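Predicted metal-dependent hydrolase of the TIM-barrel fold (Lactobacillus casei, PDB 2QPX) is of unknown specific function but probably acts as a zinc-dependent hydrolase of the amidohydrolase type, holding two zinc ions in a TIM barrel. Local coordinates at residues Leu15-His20 against Tyr283-Leu288; Glu135-Glu140 against Gln149-Asp154; Pro224-Val229 against Lys366-Glu371. One frame throughout, in Å; residues are numbered along the deposited sequence. Where two conformers were deposited one is given.

Interaction 1: residues Leu15-His20 against Tyr283-Leu288; sequences LDHHCH and YFDISL. With ZN (zinc ion), chain B.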
loop_
_atom_site.group_PDB
_atom_site.type_symbol
_atom_site.label_atom_id
_atom_site.label_comp_id
_atom_site.label_asym_id
_atom_site.label_seq_id
_atom_site.Cartn_x
_atom_site.Cartn_y
_atom_site.Cartn_z
ATOM N N LEU A 15 -27.931 4.406 -5.458
ATOM C CA LEU A 15 -27.834 4.930 -6.821
ATOM C C LEU A 15 -26.509 4.384 -7.336
ATOM O O LEU A 15 -25.448 4.802 -6.867
ATOM C CB LEU A 15 -27.871 6.456 -6.841
ATOM C CG LEU A 15 -28.190 7.116 -8.185
ATOM C CD1 LEU A 15 -28.274 8.664 -8.061
ATOM C CD2 LEU A 15 -27.212 6.696 -9.358
ATOM N N ASP A 16 -26.594 3.429 -8.256
ATOM C CA ASP A 16 -25.387 2.763 -8.763
ATOM C C ASP A 16 -24.849 3.635 -9.896
ATOM O O ASP A 16 -25.282 3.525 -11.046
ATOM C CB ASP A 16 -25.707 1.356 -9.271
ATOM C CG ASP A 16 -24.476 0.472 -9.418
ATOM O OD1 ASP A 16 -23.343 1.017 -9.486
ATOM O OD2 ASP A 16 -24.686 -0.776 -9.519
ATOM N N HIS A 17 -23.869 4.474 -9.553
ATOM C CA HIS A 17 -23.448 5.547 -10.479
ATOM C C HIS A 17 -22.542 5.067 -11.617
ATOM O O HIS A 17 -22.301 5.835 -12.554
ATOM C CB HIS A 17 -22.833 6.751 -9.734
ATOM C CG HIS A 17 -21.384 6.581 -9.499
ATOM N ND1 HIS A 17 -20.435 7.191 -10.294
ATOM C CD2 HIS A 17 -20.714 5.782 -8.625
ATOM C CE1 HIS A 17 -19.244 6.735 -9.940
ATOM N NE2 HIS A 17 -19.374 5.895 -8.920
ATOM N N HIS A 18 -22.040 3.837 -11.529
ATOM C CA HIS A 18 -21.239 3.269 -12.582
ATOM C C HIS A 18 -21.418 1.763 -12.641
ATOM O O HIS A 18 -20.941 1.043 -11.751
ATOM C CB HIS A 18 -19.754 3.596 -12.405
ATOM C CG HIS A 18 -18.915 2.935 -13.446
ATOM N ND1 HIS A 18 -18.749 3.450 -14.714
ATOM C CD2 HIS A 18 -18.259 1.756 -13.428
ATOM C CE1 HIS A 18 -17.995 2.622 -15.426
ATOM N NE2 HIS A 18 -17.705 1.574 -14.676
ATOM N N CYS A 19 -22.018 1.292 -13.731
ATOM C CA CYS A 19 -22.238 -0.136 -13.926
ATOM C C CYS A 19 -22.416 -0.403 -15.418
ATOM O O CYS A 19 -22.185 0.471 -16.244
ATOM C CB CYS A 19 -23.408 -0.620 -13.047
ATOM S SG CYS A 19 -24.953 0.273 -13.371
ATOM N N HIS A 20 -22.835 -1.611 -15.760
ATOM C CA HIS A 20 -22.719 -2.120 -17.113
ATOM C C HIS A 20 -23.933 -2.998 -17.510
ATOM O O HIS A 20 -24.731 -3.465 -16.670
ATOM C CB HIS A 20 -21.427 -2.913 -17.237
ATOM C CG HIS A 20 -20.193 -2.059 -17.122
ATOM N ND1 HIS A 20 -19.840 -1.144 -18.084
ATOM C CD2 HIS A 20 -19.240 -1.976 -16.154
ATOM C CE1 HIS A 20 -18.736 -0.503 -17.695
ATOM N NE2 HIS A 20 -18.346 -0.994 -16.528
ATOM N N TYR A 283 -14.400 12.924 -6.594
ATOM C CA TYR A 283 -15.175 11.846 -5.979
ATOM C C TYR A 283 -14.550 10.513 -6.324
ATOM O O TYR A 283 -13.736 10.433 -7.241
ATOM C CB TYR A 283 -16.614 11.904 -6.472
ATOM C CG TYR A 283 -17.292 13.238 -6.226
ATOM C CD1 TYR A 283 -17.106 14.307 -7.090
ATOM C CD2 TYR A 283 -18.084 13.424 -5.087
ATOM C CE1 TYR A 283 -17.692 15.544 -6.865
ATOM C CE2 TYR A 283 -18.669 14.635 -4.831
ATOM C CZ TYR A 283 -18.494 15.685 -5.725
ATOM O OH TYR A 283 -19.081 16.909 -5.439
ATOM N N PHE A 284 -14.938 9.470 -5.607
ATOM C CA PHE A 284 -14.397 8.143 -5.891
ATOM C C PHE A 284 -15.304 7.055 -5.362
ATOM O O PHE A 284 -16.175 7.308 -4.536
ATOM C CB PHE A 284 -12.961 8.003 -5.377
ATOM C CG PHE A 284 -12.835 7.912 -3.902
ATOM C CD1 PHE A 284 -13.037 9.024 -3.101
ATOM C CD2 PHE A 284 -12.429 6.747 -3.292
ATOM C CE1 PHE A 284 -12.878 8.940 -1.739
ATOM C CE2 PHE A 284 -12.257 6.700 -1.922
ATOM C CZ PHE A 284 -12.482 7.795 -1.162
ATOM N N ASP A 285 -15.056 5.843 -5.843
ATOM C CA ASP A 285 -15.728 4.644 -5.351
ATOM C C ASP A 285 -14.754 3.494 -5.196
ATOM O O ASP A 285 -13.600 3.598 -5.620
ATOM C CB ASP A 285 -16.960 4.315 -6.215
ATOM C CG ASP A 285 -16.636 3.780 -7.578
ATOM O OD1 ASP A 285 -15.851 2.824 -7.667
ATOM O OD2 ASP A 285 -17.194 4.298 -8.575
ATOM N N ILE A 286 -15.224 2.373 -4.601
ATOM C CA ILE A 286 -14.436 1.118 -4.512
ATOM C C ILE A 286 -15.178 -0.037 -5.192
ATOM O O ILE A 286 -15.131 -1.185 -4.814
ATOM C CB ILE A 286 -14.037 0.756 -3.073
ATOM C CG1 ILE A 286 -15.284 0.591 -2.172
ATOM C CG2 ILE A 286 -13.057 1.807 -2.511
ATOM C CD1 ILE A 286 -15.025 -0.204 -0.854
ATOM N N SER A 287 -15.875 0.324 -6.265
ATOM C CA SER A 287 -16.538 -0.619 -7.157
ATOM C C SER A 287 -15.502 -1.618 -7.752
ATOM O O SER A 287 -14.294 -1.354 -7.769
ATOM C CB SER A 287 -17.310 0.155 -8.202
ATOM O OG SER A 287 -16.425 0.792 -9.106
ATOM N N LEU A 288 -15.976 -2.797 -8.173
ATOM C CA LEU A 288 -15.124 -3.874 -8.711
ATOM C C LEU A 288 -14.318 -4.625 -7.648
ATOM O O LEU A 288 -14.328 -5.860 -7.617
ATOM C CB LEU A 288 -14.240 -3.362 -9.877
ATOM C CG LEU A 288 -13.802 -4.486 -10.846
ATOM C CD1 LEU A 288 -15.020 -5.183 -11.555
ATOM C CD2 LEU A 288 -12.778 -3.949 -11.887
HETATM ZN ZN ZN B . -16.788 -0.172 -15.417
HETATM O O HOH W 1 -15.032 -1.251 -15.212
#
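The His17 ring meets the Asp285 carboxylate at its edge, the two planes 60° apart, while CB of the next residue, His18, lies over the centre of one ring face. His17 NE2 donates a hydrogen bond to Asp285 OD2 at 2.7 Å, with the oxygen 17° out of the ring plane and offering its anti lone pair. With CG between the backbone N and the carbonyl carbon (chi1 72°), Asp285 points OD2 at the His17 ring and turns OD1 back on its own chain. Asp285 OD1 accepts from Ser287 N at 2.9 Å, closing an Asx turn, and from Ser287 OG at 2.6 Å. Both donors come from the same side of the plane. With OD2 and OD1 both held, the carboxylate is probably fixed in rotation.

His17 ND1 is bound to Tyr368 OH, so both ring nitrogens are held. His18 NE2 and His20 NE2 each bind zinc at 2.1 Å, and a water and Asp318 are further ligands. The buried contact joins the C-terminal ends of strands 14-19 and 282-285 across the barrel interior, with Val261 and Leu263 of strand 260-264 against His17.

Interaction 2: residues Glu135-Glu140 against Gln149-Asp154; sequences EDFMLE and QAFSND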
loop_
_atom_site.group_PDB
_atom_site.type_symbol
_atom_site.label_atom_id
_atom_site.label_comp_id
_atom_site.label_asym_id
_atom_site.label_seq_id
_atom_site.Cartn_x
_atom_site.Cartn_y
_atom_site.Cartn_z
ATOM N N GLU A 135 -13.280 6.138 -31.311
ATOM C CA GLU A 135 -13.035 5.043 -32.263
ATOM C C GLU A 135 -14.065 5.003 -33.371
ATOM O O GLU A 135 -13.725 4.825 -34.565
ATOM C CB GLU A 135 -13.029 3.695 -31.539
ATOM C CG GLU A 135 -11.835 3.504 -30.602
ATOM C CD GLU A 135 -12.001 2.425 -29.544
ATOM O OE1 GLU A 135 -13.092 1.830 -29.417
ATOM O OE2 GLU A 135 -11.014 2.198 -28.804
ATOM N N ASP A 136 -15.326 5.133 -33.012
ATOM C CA ASP A 136 -16.356 5.038 -34.033
ATOM C C ASP A 136 -16.299 6.210 -35.006
ATOM O O ASP A 136 -16.516 6.044 -36.205
ATOM C CB ASP A 136 -17.710 4.888 -33.369
ATOM C CG ASP A 136 -17.920 3.481 -32.824
ATOM O OD1 ASP A 136 -17.404 2.511 -33.420
ATOM O OD2 ASP A 136 -18.616 3.348 -31.837
ATOM N N PHE A 137 -15.981 7.404 -34.496
ATOM C CA PHE A 137 -15.784 8.559 -35.382
ATOM C C PHE A 137 -14.538 8.424 -36.252
ATOM O O PHE A 137 -14.532 8.887 -37.395
ATOM C CB PHE A 137 -15.822 9.874 -34.608
ATOM C CG PHE A 137 -17.219 10.335 -34.267
ATOM C CD1 PHE A 137 -18.038 10.884 -35.233
ATOM C CD2 PHE A 137 -17.737 10.152 -33.003
ATOM C CE1 PHE A 137 -19.319 11.294 -34.934
ATOM C CE2 PHE A 137 -19.014 10.565 -32.716
ATOM C CZ PHE A 137 -19.815 11.109 -33.675
HETATM N N MSE A 138 -13.493 7.792 -35.750
HETATM C CA MSE A 138 -12.248 7.613 -36.510
HETATM C C MSE A 138 -12.517 6.896 -37.818
HETATM O O MSE A 138 -11.955 7.263 -38.872
HETATM C CB MSE A 138 -11.182 6.903 -35.650
HETATM C CG MSE A 138 -9.887 6.550 -36.352
HETATM SE SE MSE A 138 -9.926 4.939 -37.429
HETATM C CE MSE A 138 -10.233 3.688 -36.003
ATOM N N LEU A 139 -13.420 5.916 -37.766
ATOM C CA LEU A 139 -13.721 5.101 -38.961
ATOM C C LEU A 139 -14.332 5.926 -40.112
ATOM O O LEU A 139 -14.251 5.525 -41.282
ATOM C CB LEU A 139 -14.680 3.966 -38.569
ATOM C CG LEU A 139 -14.186 2.909 -37.614
ATOM C CD1 LEU A 139 -15.330 1.896 -37.326
ATOM C CD2 LEU A 139 -12.981 2.206 -38.148
ATOM N N GLU A 140 -14.916 7.058 -39.786
ATOM C CA GLU A 140 -15.639 7.906 -40.734
ATOM C C GLU A 140 -14.818 9.064 -41.308
ATOM O O GLU A 140 -15.320 9.805 -42.150
ATOM C CB GLU A 140 -16.881 8.512 -40.065
ATOM C CG GLU A 140 -17.867 7.511 -39.498
ATOM C CD GLU A 140 -18.324 6.485 -40.518
ATOM O OE1 GLU A 140 -18.590 6.869 -41.676
ATOM O OE2 GLU A 140 -18.395 5.285 -40.157
ATOM N N GLN A 149 -13.498 17.562 -35.275
ATOM C CA GLN A 149 -14.735 18.348 -35.347
ATOM C C GLN A 149 -15.968 17.478 -35.078
ATOM O O GLN A 149 -16.843 17.848 -34.288
ATOM C CB GLN A 149 -14.855 19.075 -36.699
ATOM C CG GLN A 149 -16.146 19.850 -36.827
ATOM C CD GLN A 149 -16.233 20.575 -38.151
ATOM O OE1 GLN A 149 -16.859 20.091 -39.092
ATOM N NE2 GLN A 149 -15.571 21.712 -38.242
ATOM N N ALA A 150 -16.011 16.316 -35.720
ATOM C CA ALA A 150 -17.165 15.433 -35.596
ATOM C C ALA A 150 -17.281 14.877 -34.162
ATOM O O ALA A 150 -18.366 14.853 -33.569
ATOM C CB ALA A 150 -17.089 14.298 -36.599
ATOM N N PHE A 151 -16.152 14.432 -33.635
ATOM C CA PHE A 151 -16.126 13.816 -32.310
ATOM C C PHE A 151 -16.435 14.858 -31.246
ATOM O O PHE A 151 -17.267 14.614 -30.367
ATOM C CB PHE A 151 -14.780 13.128 -32.069
ATOM C CG PHE A 151 -14.546 12.712 -30.636
ATOM C CD1 PHE A 151 -15.300 11.699 -30.066
ATOM C CD2 PHE A 151 -13.662 13.394 -29.830
ATOM C CE1 PHE A 151 -15.099 11.349 -28.713
ATOM C CE2 PHE A 151 -13.464 13.036 -28.486
ATOM C CZ PHE A 151 -14.170 12.003 -27.949
ATOM N N SER A 152 -15.760 16.010 -31.303
ATOM C CA SER A 152 -16.006 17.037 -30.307
ATOM C C SER A 152 -17.461 17.517 -30.355
ATOM O O SER A 152 -18.062 17.826 -29.323
ATOM C CB SER A 152 -14.987 18.215 -30.452
ATOM O OG SER A 152 -15.139 18.885 -31.669
ATOM N N ASN A 153 -18.034 17.659 -31.545
ATOM C CA ASN A 153 -19.467 18.018 -31.618
ATOM C C ASN A 153 -20.349 16.969 -30.904
ATOM O O ASN A 153 -21.278 17.325 -30.193
ATOM C CB ASN A 153 -19.937 18.175 -33.061
ATOM C CG ASN A 153 -19.484 19.485 -33.693
ATOM O OD1 ASN A 153 -19.075 20.423 -33.002
ATOM N ND2 ASN A 153 -19.590 19.554 -35.027
ATOM N N ASP A 154 -20.033 15.682 -31.085
ATOM C CA ASP A 154 -20.771 14.610 -30.415
ATOM C C ASP A 154 -20.681 14.694 -28.884
ATOM O O ASP A 154 -21.673 14.545 -28.185
ATOM C CB ASP A 154 -20.342 13.257 -30.953
ATOM C CG ASP A 154 -21.401 12.195 -30.768
ATOM O OD1 ASP A 154 -22.443 12.298 -31.440
ATOM O OD2 ASP A 154 -21.220 11.260 -29.951
#
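This is an apolar helix-to-helix contact, with the Phe137 ring of helix 130-138 laid against helix 144-156. The two helices follow each other in the chain. The site is at the periphery, about 24 Å from the centre of the chain and away from the zinc ions.

Phe137 carries most of the contact. Its chi1 of -79° places CG anti to the carbonyl carbon and directs the ring at the other helix. One ring face rests on the backbone of that helix. Phe151 CA lies 4.2 Å from the centroid of the Phe137 ring, 19° off the normal, which makes a CH-pi contact. Ala150 O lies over the same face, likewise offset toward the rim. Ala150 CB touches Phe137 CD1 at 3.8 Å. The Phe151 ring meets Phe137 with its own edge, Phe151 CD1 to Phe137 CD2 at 4.1 Å, and the two side chains cross at about a right angle. At the far end of the ring, Asp154 CB is 3.5 Å from Phe137 CE2. The Asp154 carboxylate stands 57° from the ring plane, and its OD2 is hydrogen-bonded to Tyr128 OH.

With an alanine at Phe137, Ala150 CB and the Phe151 backbone would probably lose their ring cover, and a gap would be likely to open between the helices.

Phe151 reaches further, packing on His133 and Ala134 of helix 130-138 and on Met210 and Val214 of helix 204-221. On another side of helix 130-138, Met138, a selenomethionine, meets Phe190 and Trp193 of helix 183-196.

Interaction 3: residues Pro224-Val229 against Lys366-Glu371; sequences PLQFHV and KLYHQE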
loop_
_atom_site.group_PDB
_atom_site.type_symbol
_atom_site.label_atom_id
_atom_site.label_comp_id
_atom_site.label_asym_id
_atom_site.label_seq_id
_atom_site.Cartn_x
_atom_site.Cartn_y
_atom_site.Cartn_z
ATOM N N PRO A 224 -20.579 14.812 -14.725
ATOM C CA PRO A 224 -19.305 14.268 -14.296
ATOM C C PRO A 224 -18.505 13.528 -15.348
ATOM O O PRO A 224 -19.085 13.034 -16.334
ATOM C CB PRO A 224 -19.705 13.302 -13.181
ATOM C CG PRO A 224 -21.071 13.766 -12.747
ATOM C CD PRO A 224 -21.684 14.172 -13.983
ATOM N N LEU A 225 -17.195 13.451 -15.092
ATOM C CA LEU A 225 -16.273 12.646 -15.908
ATOM C C LEU A 225 -15.680 11.582 -15.002
ATOM O O LEU A 225 -14.950 11.878 -14.066
ATOM C CB LEU A 225 -15.150 13.493 -16.518
ATOM C CG LEU A 225 -14.036 12.751 -17.264
ATOM C CD1 LEU A 225 -14.598 11.904 -18.426
ATOM C CD2 LEU A 225 -12.971 13.815 -17.721
ATOM N N GLN A 226 -15.999 10.340 -15.336
ATOM C CA GLN A 226 -15.501 9.171 -14.624
ATOM C C GLN A 226 -14.213 8.684 -15.277
ATOM O O GLN A 226 -14.079 8.702 -16.512
ATOM C CB GLN A 226 -16.509 8.036 -14.728
ATOM C CG GLN A 226 -17.924 8.374 -14.307
ATOM C CD GLN A 226 -18.897 7.194 -14.505
ATOM O OE1 GLN A 226 -18.610 6.285 -15.294
ATOM N NE2 GLN A 226 -20.064 7.230 -13.821
ATOM N N PHE A 227 -13.269 8.209 -14.452
ATOM C CA PHE A 227 -12.063 7.505 -14.913
ATOM C C PHE A 227 -11.982 6.141 -14.252
ATOM O O PHE A 227 -12.015 6.033 -13.020
ATOM C CB PHE A 227 -10.793 8.252 -14.513
ATOM C CG PHE A 227 -10.536 9.484 -15.314
ATOM C CD1 PHE A 227 -11.132 10.685 -14.986
ATOM C CD2 PHE A 227 -9.651 9.451 -16.386
ATOM C CE1 PHE A 227 -10.849 11.827 -15.698
ATOM C CE2 PHE A 227 -9.372 10.597 -17.089
ATOM C CZ PHE A 227 -9.964 11.794 -16.749
ATOM N N HIS A 228 -11.742 5.098 -15.040
ATOM C CA HIS A 228 -11.261 3.840 -14.425
ATOM C C HIS A 228 -9.940 4.096 -13.738
ATOM O O HIS A 228 -9.051 4.649 -14.369
ATOM C CB HIS A 228 -11.075 2.764 -15.508
ATOM C CG HIS A 228 -10.598 1.460 -14.966
ATOM N ND1 HIS A 228 -11.458 0.425 -14.679
ATOM C CD2 HIS A 228 -9.353 1.032 -14.628
ATOM C CE1 HIS A 228 -10.756 -0.587 -14.175
ATOM N NE2 HIS A 228 -9.483 -0.236 -14.130
ATOM N N VAL A 229 -9.783 3.606 -12.502
ATOM C CA VAL A 229 -8.526 3.710 -11.766
ATOM C C VAL A 229 -8.216 2.321 -11.190
ATOM O O VAL A 229 -9.073 1.675 -10.597
ATOM C CB VAL A 229 -8.612 4.760 -10.621
ATOM C CG1 VAL A 229 -7.307 4.765 -9.756
ATOM C CG2 VAL A 229 -8.931 6.180 -11.197
ATOM N N LYS A 366 -27.026 14.242 -6.519
ATOM C CA LYS A 366 -26.675 15.636 -6.762
ATOM C C LYS A 366 -25.704 15.760 -7.937
ATOM O O LYS A 366 -25.899 16.570 -8.833
ATOM C CB LYS A 366 -26.080 16.265 -5.510
ATOM C CG LYS A 366 -25.640 17.695 -5.755
ATOM C CD LYS A 366 -25.587 18.516 -4.513
ATOM C CE LYS A 366 -25.223 19.971 -4.859
ATOM N NZ LYS A 366 -25.167 20.797 -3.629
ATOM N N LEU A 367 -24.655 14.941 -7.925
ATOM C CA LEU A 367 -23.600 15.023 -8.906
ATOM C C LEU A 367 -24.103 14.786 -10.338
ATOM O O LEU A 367 -23.716 15.478 -11.282
ATOM C CB LEU A 367 -22.552 13.981 -8.457
ATOM C CG LEU A 367 -21.161 13.962 -8.939
ATOM C CD1 LEU A 367 -20.581 15.348 -8.837
ATOM C CD2 LEU A 367 -20.440 12.860 -8.093
ATOM N N TYR A 368 -25.014 13.828 -10.502
ATOM C CA TYR A 368 -25.509 13.435 -11.783
ATOM C C TYR A 368 -26.884 14.022 -12.093
ATOM O O TYR A 368 -27.481 13.714 -13.125
ATOM C CB TYR A 368 -25.539 11.920 -11.962
ATOM C CG TYR A 368 -24.171 11.241 -11.941
ATOM C CD1 TYR A 368 -23.599 10.782 -10.772
ATOM C CD2 TYR A 368 -23.476 11.038 -13.115
ATOM C CE1 TYR A 368 -22.371 10.134 -10.756
ATOM C CE2 TYR A 368 -22.240 10.398 -13.114
ATOM C CZ TYR A 368 -21.688 9.965 -11.936
ATOM O OH TYR A 368 -20.486 9.297 -11.917
ATOM N N HIS A 369 -27.378 14.872 -11.198
ATOM C CA HIS A 369 -28.651 15.557 -11.424
ATOM C C HIS A 369 -29.836 14.581 -11.516
ATOM O O HIS A 369 -30.711 14.714 -12.393
ATOM C CB HIS A 369 -28.603 16.466 -12.649
ATOM C CG HIS A 369 -27.443 17.407 -12.665
ATOM N ND1 HIS A 369 -27.314 18.453 -11.776
ATOM C CD2 HIS A 369 -26.329 17.434 -13.441
ATOM C CE1 HIS A 369 -26.180 19.097 -12.014
ATOM N NE2 HIS A 369 -25.572 18.506 -13.035
ATOM N N GLN A 370 -29.829 13.579 -10.624
ATOM C CA GLN A 370 -30.841 12.528 -10.623
ATOM C C GLN A 370 -31.713 12.585 -9.369
ATOM O O GLN A 370 -32.262 11.581 -8.946
ATOM C CB GLN A 370 -30.199 11.140 -10.754
ATOM C CG GLN A 370 -29.298 11.029 -11.996
ATOM C CD GLN A 370 -30.100 11.159 -13.271
ATOM O OE1 GLN A 370 -31.054 10.390 -13.503
ATOM N NE2 GLN A 370 -29.728 12.131 -14.123
ATOM N N GLU A 371 -31.862 13.772 -8.806
ATOM C CA GLU A 371 -32.657 13.934 -7.570
ATOM C C GLU A 371 -34.060 13.379 -7.696
ATOM O O GLU A 371 -34.565 12.703 -6.789
ATOM C CB GLU A 371 -32.718 15.399 -7.144
ATOM C CG GLU A 371 -31.368 15.996 -6.770
ATOM C CD GLU A 371 -30.649 16.738 -7.905
ATOM O OE1 GLU A 371 -30.930 16.505 -9.105
ATOM O OE2 GLU A 371 -29.808 17.599 -7.569
#
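Apolar contacts centre on Pro224, whose ring lies over one face of Tyr368. Pro224 CG sits 3.8 Å from the centroid of the Tyr368 ring, 20° off its normal, a CH-pi contact shifted toward the rim. Pro224 CG is 3.6 Å from Tyr368 CE2. Pro224 CG also touches Leu367 CG at 3.8 Å and rests on the Leu367 carbonyl, so CG fits into the corner formed by Leu367 and the Tyr368 ring.

The polar contact is one nearly straight hydrogen bond. Gln226 NE2 donates to Tyr368 OH at 2.8 Å, with an N-H...O angle of 174° and the oxygen in the amide plane. The amide stands 81° from the phenol ring. The Gln226 chain is extended beyond CG, which carries the amide out to the hydroxyl. Tyr368 OH is also bonded to His17 ND1, and Gln226 OE1 takes a bond from His18 ND1. The glutamine thus forms a second shell to a zinc ligand.

A further bond shapes the turn after the helix. Gln370 NE2 donates to Tyr368 O at 2.9 Å, from above the carbonyl plane. His369, with positive phi, ends helix 349-367 in a Schellman motif.

The arrangement fits a TIM barrel of the amidohydrolase type. The last helix and the turn after it close against the start of strand 225-229. Further along that strand, His228 binds the second zinc together with His264 and the carboxylated Lys167.

In the fold
Interactions 1 and 3 belong to one buried network, their centres about 9 Å apart. His17 ND1 lies 2.7 Å from Tyr368 OH, and His18 ND1 lies 2.9 Å from Gln226 OE1; both are probable hydrogen bonds. Together they tie the first strand, the strand 225-229, the strand 282-285 and the C-terminal turn to the metal centre. Interaction 1 supplies His18 and His20 to one zinc, and interaction 3 supplies His228 to the other. Along the chain their segments alternate. Interaction 2 is separate. Its centre is about 27 Å from that of interaction 1 and 23 Å from that of interaction 3, and it joins outer helices away from both metals.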